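Local coordinates for protein GCN5-related N-acetyltransferase (Ralstonia eutropha JMP134, PDB 2Q0Y) that probably transfers an acyl group, as a member of the GCN5-related N-acetyltransferase family, whose enzymes typically take it from acetyl-coenzyme A, at residues A[102-105]-A[106-110]. Numbering follows the deposited sequence.
Sequences RGIG and QALMN. With EDO (1,2-ethanediol), chain F.
Gly103, the N-cap residue of helix 104-118, starts the first helical turn by accepting a hydrogen bond at its carbonyl O from Ala107 N, 2.9 Å away. Its phi of 74° is one that glycine adopts readily. The methyl of Ala107 rests against the same oxygen, with CB 3.4 Å from Gly103 O.

Ile104 carries the next bond: its O receives Leu108 N at 2.9 Å and a nearly straight N-H...O angle of 167°. On the side-chain level the two residues run side by side and point the same way. Ile104 CG2, placed anti to the backbone N, meets Leu108 CD1 at 4.1 Å, and this apolar pair packs on the sheet, where both residues touch Ala66 of strand 63-74 and Leu108 also reaches Leu93 of strand 86-95. Ile104 further leans on His99, a zinc ligand.

The spacing Gly-x-Gly at this helix start, in the crossover between strands 86-95 and 123-127, matches the end of the Q/R-x-x-G-x-G/A signature of GNAT enzymes, whose backbone amides typically hold the pyrophosphate of acetyl-coenzyme A. Here a 1,2-ethanediol, probably from the crystallisation liquor, sits at the helix start: Gly105 N donates to its O1 at 2.6 Å, and Ile104 N lies 2.8 Å from the same oxygen. The diol lies against the backbone of Gly105, which has no side chain.

Gly105 O in turn accepts Met109 N at 2.9 Å. The selenomethionine CG, beside its own backbone N (chi1 -74°), passes 3.3 Å from Gly105 O; beyond CG the chain is bent, and the side chain touches Tyr136 of helix 133-138 and Trp141.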
loop_
_atom_site.group_PDB
_atom_site.type_symbol
_atom_site.label_atom_id
_atom_site.label_comp_id
_atom_site.label_asym_id
_atom_site.label_seq_id
_atom_site.Cartn_x
_atom_site.Cartn_y
_atom_site.Cartn_z
ATOM N N ARG A 102 13.473 -25.426 -7.580
ATOM C CA ARG A 102 12.706 -26.466 -6.913
ATOM C C ARG A 102 11.247 -26.083 -6.676
ATOM O O ARG A 102 10.537 -26.815 -6.003
ATOM C CB ARG A 102 13.364 -26.789 -5.559
ATOM N N GLY A 103 10.803 -24.942 -7.190
ATOM C CA GLY A 103 9.409 -24.494 -6.986
ATOM C C GLY A 103 9.077 -23.966 -5.605
ATOM O O GLY A 103 7.890 -23.799 -5.264
ATOM N N ILE A 104 10.106 -23.645 -4.816
ATOM C CA ILE A 104 9.893 -23.155 -3.443
ATOM C C ILE A 104 9.155 -21.833 -3.376
ATOM O O ILE A 104 8.231 -21.677 -2.560
ATOM C CB ILE A 104 11.224 -23.088 -2.654
ATOM C CG1 ILE A 104 11.755 -24.507 -2.485
ATOM C CG2 ILE A 104 11.034 -22.408 -1.284
ATOM C CD1 ILE A 104 13.151 -24.560 -1.934
ATOM N N GLY A 105 9.565 -20.861 -4.185
ATOM C CA GLY A 105 8.920 -19.565 -4.186
ATOM C C GLY A 105 7.440 -19.671 -4.542
ATOM O O GLY A 105 6.587 -19.072 -3.896
ATOM N N GLN A 106 7.135 -20.443 -5.566
ATOM C CA GLN A 106 5.736 -20.657 -5.949
ATOM C C GLN A 106 4.951 -21.379 -4.852
ATOM O O GLN A 106 3.805 -21.029 -4.563
ATOM C CB GLN A 106 5.665 -21.404 -7.268
ATOM C CG GLN A 106 4.237 -21.680 -7.712
ATOM C CD GLN A 106 4.127 -22.120 -9.153
ATOM O OE1 GLN A 106 5.125 -22.426 -9.801
ATOM N NE2 GLN A 106 2.900 -22.150 -9.665
ATOM N N ALA A 107 5.586 -22.353 -4.201
ATOM C CA ALA A 107 4.960 -23.079 -3.089
ATOM C C ALA A 107 4.623 -22.157 -1.913
ATOM O O ALA A 107 3.521 -22.218 -1.361
ATOM C CB ALA A 107 5.842 -24.197 -2.637
ATOM N N LEU A 108 5.558 -21.293 -1.540
ATOM C CA LEU A 108 5.313 -20.313 -0.484
ATOM C C LEU A 108 4.247 -19.300 -0.888
ATOM O O LEU A 108 3.391 -18.945 -0.079
ATOM C CB LEU A 108 6.606 -19.596 -0.089
ATOM C CG LEU A 108 7.608 -20.454 0.691
ATOM C CD1 LEU A 108 8.921 -19.727 0.905
ATOM C CD2 LEU A 108 7.033 -20.880 2.023
HETATM N N MSE A 109 4.278 -18.844 -2.138
HETATM C CA MSE A 109 3.213 -17.965 -2.605
HETATM C C MSE A 109 1.854 -18.656 -2.526
HETATM O O MSE A 109 0.867 -18.041 -2.131
HETATM C CB MSE A 109 3.475 -17.494 -4.023
HETATM C CG MSE A 109 4.573 -16.451 -4.156
HETATM SE SE MSE A 109 4.069 -14.721 -3.476
HETATM C CE MSE A 109 2.627 -14.274 -4.726
ATOM N N ASN A 110 1.799 -19.924 -2.904
ATOM C CA ASN A 110 0.551 -20.675 -2.823
ATOM C C ASN A 110 0.047 -20.757 -1.396
ATOM O O ASN A 110 -1.164 -20.602 -1.155
ATOM C CB ASN A 110 0.724 -22.096 -3.380
ATOM C CG ASN A 110 0.731 -22.144 -4.891
ATOM O OD1 ASN A 110 0.175 -21.288 -5.558
ATOM N ND2 ASN A 110 1.337 -23.192 -5.436
HETATM C C1 EDO F . 12.115 -20.672 -6.014
HETATM O O1 EDO F . 10.972 -21.456 -6.283
HETATM C C2 EDO F . 11.917 -19.270 -6.527
HETATM O O2 EDO F . 13.074 -18.503 -6.195
#